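Local coordinates for protein beta-mannosidase (Trichoderma harzianum, PDB 4CVU) that probably hydrolyses terminal beta-linked mannose residues from the non-reducing ends of mannosides, as a glycoside hydrolase family 2 beta-mannosidase, at residues G356-A361 with S365-G370; N243-Q248 with H374-G379. All blocks are in the same frame, centred on the assembly; numbering follows the deposited sequence.

Contact 1 of 2, residues G356-A361 with S365-G370. With NAG (2-acetamido-2-deoxy-beta-D-glucopyranose), chain F.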
loop_
_atom_site.group_PDB
_atom_site.type_symbol
_atom_site.label_atom_id
_atom_site.label_comp_id
_atom_site.label_asym_id
_atom_site.label_seq_id
_atom_site.Cartn_x
_atom_site.Cartn_y
_atom_site.Cartn_z
ATOM N N GLY A 356 42.554 -19.952 -23.059
ATOM C CA GLY A 356 43.564 -20.015 -24.118
ATOM C C GLY A 356 43.133 -20.999 -25.161
ATOM O O GLY A 356 42.012 -21.556 -25.075
ATOM N N ASN A 357 44.016 -21.245 -26.135
ATOM C CA ASN A 357 43.665 -22.093 -27.274
ATOM C C ASN A 357 43.291 -23.523 -26.883
ATOM O O ASN A 357 43.851 -24.087 -25.942
ATOM C CB ASN A 357 44.826 -22.201 -28.267
ATOM C CG ASN A 357 45.097 -20.928 -29.033
ATOM O OD1 ASN A 357 44.294 -20.007 -29.076
ATOM N ND2 ASN A 357 46.265 -20.882 -29.653
ATOM N N ILE A 358 42.389 -24.114 -27.660
ATOM C CA ILE A 358 42.114 -25.532 -27.585
ATOM C C ILE A 358 43.355 -26.252 -28.100
ATOM O O ILE A 358 43.758 -26.038 -29.225
ATOM C CB ILE A 358 40.863 -25.921 -28.424
ATOM C CG1 ILE A 358 39.596 -25.217 -27.907
ATOM C CG2 ILE A 358 40.637 -27.423 -28.421
ATOM C CD1 ILE A 358 39.093 -25.717 -26.571
ATOM N N THR A 359 43.930 -27.126 -27.278
ATOM C CA THR A 359 45.218 -27.768 -27.584
ATOM C C THR A 359 45.087 -28.897 -28.594
ATOM O O THR A 359 43.992 -29.426 -28.826
ATOM C CB THR A 359 45.853 -28.355 -26.311
ATOM O OG1 THR A 359 45.103 -29.485 -25.879
ATOM C CG2 THR A 359 45.896 -27.324 -25.170
ATOM N N ASP A 360 46.210 -29.297 -29.191
ATOM C CA ASP A 360 46.211 -30.434 -30.127
ATOM C C ASP A 360 45.667 -31.681 -29.446
ATOM O O ASP A 360 44.888 -32.424 -30.028
ATOM C CB ASP A 360 47.627 -30.713 -30.664
ATOM C CG ASP A 360 48.136 -29.618 -31.542
ATOM O OD1 ASP A 360 47.310 -28.998 -32.232
ATOM O OD2 ASP A 360 49.359 -29.374 -31.573
ATOM N N ALA A 361 46.088 -31.885 -28.199
ATOM C CA ALA A 361 45.564 -32.953 -27.348
ATOM C C ALA A 361 44.039 -32.910 -27.229
ATOM O O ALA A 361 43.352 -33.938 -27.325
ATOM C CB ALA A 361 46.205 -32.873 -25.962
ATOM N N SER A 365 41.251 -35.544 -28.962
ATOM C CA SER A 365 40.225 -36.170 -28.160
ATOM C C SER A 365 38.816 -35.981 -28.760
ATOM O O SER A 365 37.871 -36.658 -28.349
ATOM C CB SER A 365 40.274 -35.684 -26.705
ATOM O OG SER A 365 39.588 -34.468 -26.509
ATOM N N GLY A 366 38.690 -35.093 -29.746
ATOM C CA GLY A 366 37.435 -34.870 -30.437
ATOM C C GLY A 366 36.754 -33.547 -30.119
ATOM O O GLY A 366 35.625 -33.329 -30.509
ATOM N N ILE A 367 37.442 -32.663 -29.416
ATOM C CA ILE A 367 36.908 -31.346 -29.087
ATOM C C ILE A 367 37.146 -30.365 -30.231
ATOM O O ILE A 367 38.259 -30.224 -30.713
ATOM C CB ILE A 367 37.536 -30.796 -27.785
ATOM C CG1 ILE A 367 37.216 -31.741 -26.629
ATOM C CG2 ILE A 367 36.994 -29.413 -27.469
ATOM C CD1 ILE A 367 37.908 -31.407 -25.321
ATOM N N THR A 368 36.093 -29.687 -30.656
ATOM C CA THR A 368 36.209 -28.581 -31.601
ATOM C C THR A 368 37.278 -27.542 -31.219
ATOM O O THR A 368 37.321 -27.070 -30.066
ATOM C CB THR A 368 34.885 -27.865 -31.771
ATOM O OG1 THR A 368 33.850 -28.832 -31.970
ATOM C CG2 THR A 368 34.927 -26.889 -32.960
ATOM N N PRO A 369 38.119 -27.164 -32.200
ATOM C CA PRO A 369 39.190 -26.169 -32.042
ATOM C C PRO A 369 38.620 -24.791 -31.783
ATOM O O PRO A 369 37.433 -24.554 -32.010
ATOM C CB PRO A 369 39.912 -26.165 -33.407
ATOM C CG PRO A 369 39.476 -27.389 -34.086
ATOM C CD PRO A 369 38.095 -27.700 -33.579
ATOM N N GLY A 370 39.484 -23.913 -31.303
ATOM C CA GLY A 370 39.108 -22.587 -30.884
ATOM C C GLY A 370 39.785 -22.231 -29.578
ATOM O O GLY A 370 40.990 -22.433 -29.401
HETATM C C1 NAG F . 46.726 -19.754 -30.454
HETATM C C2 NAG F . 48.241 -19.468 -30.461
HETATM C C3 NAG F . 48.607 -18.382 -31.449
HETATM C C4 NAG F . 48.025 -18.700 -32.800
HETATM C C5 NAG F . 46.516 -18.909 -32.666
HETATM C C6 NAG F . 45.873 -19.320 -33.990
HETATM C C7 NAG F . 49.229 -20.018 -28.282
HETATM C C8 NAG F . 49.683 -19.556 -26.914
HETATM N N2 NAG F . 48.721 -19.115 -29.131
HETATM O O3 NAG F . 50.008 -18.377 -31.528
HETATM O O4 NAG F . 48.301 -17.646 -33.683
HETATM O O5 NAG F . 46.314 -19.963 -31.774
HETATM O O6 NAG F . 44.474 -19.259 -33.836
HETATM O O7 NAG F . 49.329 -21.198 -28.585
HETATM O O HOH W 1 42.316 -24.841 -31.400
#
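The carbonyl oxygen of Gly370 takes an almost straight bond from the backbone N of Ile358 (2.8 Å, 175° at the hydrogen), and the CA of Asn357 brings its C-H to the same oxygen. This bond closes the base of a helix-containing loop whose short helix 360-365 starts at the N-cap Thr359 and ends in a Schellman motif at Gly366. Beside it, water 1 donates to Ile358 O and accepts from Gly370 N (3.0 Å), tying the two backbones a second time. Ile358 spreads both its branches over the returning chain. With CG1 beside the backbone N (chi1 -62°), that carbon lies 3.4 Å from Gly370 C, while CG2 reaches Ile367 CG2 at 4.3 Å. The Ile358 side chain also touches Ile363 of the helix and Arg590. At the far end, Ser365 N makes the helical bond to Ala361 O (3.1 Å), and Ser365 OG turns back to Gln362 O. On the outer side Asn357 is N-glycosylated: ND2 is bonded to C1 of the NAG, while OD1 accepts from Arg557 NH2.

Contact 2 of 2, residues N243-Q248 with H374-G379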
loop_
_atom_site.group_PDB
_atom_site.type_symbol
_atom_site.label_atom_id
_atom_site.label_comp_id
_atom_site.label_asym_id
_atom_site.label_seq_id
_atom_site.Cartn_x
_atom_site.Cartn_y
_atom_site.Cartn_z
ATOM N N ASN A 243 46.259 -17.408 -15.119
ATOM C CA ASN A 243 45.713 -17.902 -16.377
ATOM C C ASN A 243 46.373 -19.181 -16.931
ATOM O O ASN A 243 46.043 -19.639 -17.992
ATOM C CB ASN A 243 45.698 -16.784 -17.430
ATOM C CG ASN A 243 44.644 -15.719 -17.145
ATOM O OD1 ASN A 243 43.575 -15.777 -17.706
ATOM N ND2 ASN A 243 44.918 -14.800 -16.267
ATOM N N PHE A 244 47.298 -19.771 -16.181
ATOM C CA PHE A 244 47.974 -21.010 -16.581
ATOM C C PHE A 244 47.797 -22.078 -15.485
ATOM O O PHE A 244 47.818 -21.767 -14.274
ATOM C CB PHE A 244 49.469 -20.755 -16.842
ATOM C CG PHE A 244 49.735 -19.925 -18.064
ATOM C CD1 PHE A 244 49.764 -18.562 -17.984
ATOM C CD2 PHE A 244 49.940 -20.517 -19.296
ATOM C CE1 PHE A 244 49.999 -17.773 -19.102
ATOM C CE2 PHE A 244 50.165 -19.746 -20.425
ATOM C CZ PHE A 244 50.183 -18.372 -20.336
ATOM N N ALA A 245 47.563 -23.316 -15.912
ATOM C CA ALA A 245 47.314 -24.413 -14.985
ATOM C C ALA A 245 48.554 -24.642 -14.115
ATOM O O ALA A 245 49.623 -24.843 -14.652
ATOM C CB ALA A 245 47.003 -25.671 -15.758
ATOM N N PRO A 246 48.418 -24.551 -12.776
ATOM C CA PRO A 246 49.587 -24.755 -11.931
ATOM C C PRO A 246 49.976 -26.234 -11.769
ATOM O O PRO A 246 49.243 -27.142 -12.183
ATOM C CB PRO A 246 49.160 -24.147 -10.590
ATOM C CG PRO A 246 47.677 -24.200 -10.577
ATOM C CD PRO A 246 47.266 -24.035 -12.009
ATOM N N ASP A 247 51.147 -26.447 -11.185
ATOM C CA ASP A 247 51.646 -27.799 -10.856
ATOM C C ASP A 247 51.051 -28.242 -9.523
ATOM O O ASP A 247 51.353 -27.640 -8.477
ATOM C CB ASP A 247 53.176 -27.755 -10.778
ATOM C CG ASP A 247 53.792 -29.052 -10.269
ATOM O OD1 ASP A 247 53.125 -30.093 -10.178
ATOM O OD2 ASP A 247 54.988 -29.003 -9.980
ATOM N N GLN A 248 50.215 -29.276 -9.575
ATOM C CA GLN A 248 49.492 -29.750 -8.397
ATOM C C GLN A 248 50.382 -30.511 -7.395
ATOM O O GLN A 248 49.967 -30.743 -6.255
ATOM C CB GLN A 248 48.315 -30.645 -8.809
ATOM C CG GLN A 248 47.242 -29.943 -9.673
ATOM C CD GLN A 248 46.579 -28.766 -8.984
ATOM O OE1 GLN A 248 46.305 -28.798 -7.777
ATOM N NE2 GLN A 248 46.343 -27.712 -9.739
ATOM N N HIS A 374 36.515 -22.269 -19.520
ATOM C CA HIS A 374 36.112 -23.106 -18.416
ATOM C C HIS A 374 36.949 -22.898 -17.155
ATOM O O HIS A 374 37.935 -22.226 -17.166
ATOM C CB HIS A 374 36.048 -24.593 -18.794
ATOM C CG HIS A 374 37.378 -25.240 -18.984
ATOM N ND1 HIS A 374 38.003 -25.312 -20.207
ATOM C CD2 HIS A 374 38.196 -25.856 -18.106
ATOM C CE1 HIS A 374 39.146 -25.938 -20.072
ATOM N NE2 HIS A 374 39.288 -26.278 -18.808
ATOM N N PHE A 375 36.514 -23.532 -16.084
ATOM C CA PHE A 375 37.156 -23.433 -14.809
ATOM C C PHE A 375 37.736 -24.794 -14.389
ATOM O O PHE A 375 37.180 -25.826 -14.745
ATOM C CB PHE A 375 36.145 -22.938 -13.790
ATOM C CG PHE A 375 35.790 -21.485 -13.929
ATOM C CD1 PHE A 375 34.783 -21.069 -14.788
ATOM C CD2 PHE A 375 36.455 -20.522 -13.173
ATOM C CE1 PHE A 375 34.469 -19.739 -14.878
ATOM C CE2 PHE A 375 36.126 -19.192 -13.259
ATOM C CZ PHE A 375 35.159 -18.798 -14.119
ATOM N N GLU A 376 38.820 -24.787 -13.626
ATOM C CA GLU A 376 39.405 -25.989 -13.011
ATOM C C GLU A 376 39.689 -25.768 -11.524
ATOM O O GLU A 376 40.254 -24.745 -11.153
ATOM C CB GLU A 376 40.705 -26.358 -13.697
ATOM C CG GLU A 376 40.544 -26.674 -15.172
ATOM C CD GLU A 376 41.840 -27.027 -15.856
ATOM O OE1 GLU A 376 42.884 -27.171 -15.168
ATOM O OE2 GLU A 376 41.823 -27.141 -17.101
ATOM N N ILE A 377 39.309 -26.719 -10.682
ATOM C CA ILE A 377 39.547 -26.596 -9.243
ATOM C C ILE A 377 40.549 -27.652 -8.818
ATOM O O ILE A 377 40.326 -28.822 -8.989
ATOM C CB ILE A 377 38.258 -26.661 -8.403
ATOM C CG1 ILE A 377 38.495 -26.447 -6.900
ATOM C CG2 ILE A 377 37.542 -27.981 -8.572
ATOM C CD1 ILE A 377 38.782 -25.051 -6.453
ATOM N N ASN A 378 41.681 -27.191 -8.297
ATOM C CA ASN A 378 42.764 -28.067 -7.907
ATOM C C ASN A 378 43.107 -29.012 -9.072
ATOM O O ASN A 378 43.303 -30.157 -8.872
ATOM C CB ASN A 378 42.408 -28.859 -6.672
ATOM C CG ASN A 378 42.216 -27.984 -5.464
ATOM O OD1 ASN A 378 42.960 -27.050 -5.266
ATOM N ND2 ASN A 378 41.197 -28.287 -4.650
ATOM N N GLY A 379 43.135 -28.507 -10.275
ATOM C CA GLY A 379 43.511 -29.295 -11.425
ATOM C C GLY A 379 42.402 -30.062 -12.106
ATOM O O GLY A 379 42.595 -30.551 -13.188
HETATM O O HOH W 2 45.838 -27.467 -5.502
#
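Gln248 lays its side-chain amide flat over the peptide joining Asn378 to Gly379, the two planes only about 14° from parallel. Gln248 CD sits 3.5 Å from Asn378 C, and this face-to-face approach is the tight part of the contact. The amide does not bond to the peptide beneath: Gln248 NE2 and Gly379 N are two donors 3.3 Å apart, and Gln248 OE1 and Asn378 O are two acceptors. The two C=O bonds point roughly at right angles, so they do not lie side by side. A bend at chi2 (-61°) folds the Gln248 chain over the turn, and the bare CA of Gly379 lets Gln248 CG come to 4.2 Å. The polar ends find their partners beside this stack. Gln248 NE2 bonds to Thr350 OG1, while water 2 donates to both Gln248 OE1 (2.7 Å) and Asn378 OD1 (2.9 Å). Asn378 is fixed further by Thr350 N at OD1 and by Trp313 O at ND2.

On the looser side, toward Ala245, a single approach remains: exposed Ala245 CB stands 4.4 Å from Glu376 OE1. The other carboxylate oxygen, Glu376 OE2, uses its anti lone pair to accept from His374 NE2 (3.2 Å), a bond between next-but-one strand residues that fixes the carboxylate's rotation. Asn378 and Gly379 have the backbone angles of a type I' turn, the tight reversal of a beta hairpin that leads into strand 380-389, which pairs in parallel with 418-421 and 702-705, consistent with the (beta/alpha)8 catalytic barrel of family 2.

Contact 1 and the second segment of contact 2 belong to one run of chain leading through strand 374-377; the centres are about 17 Å apart. Strands 351-354 and 374-377 pair antiparallel; contact 1 lies in the excursion that connects them, and contact 2 involves the turn at the other end of strand 374-377. Contact 1 is local and partly buried, joined by main-chain bonds and isoleucine packing, with a glycan at its outer edge. Contact 2 lies at the surface and is long-range: a loop between strands 227-237 and 252-261 of the immunoglobulin-like region meets the hairpin. There the direct touch is an amide face on a peptide, and water 2 and Thr350 both link the two sides.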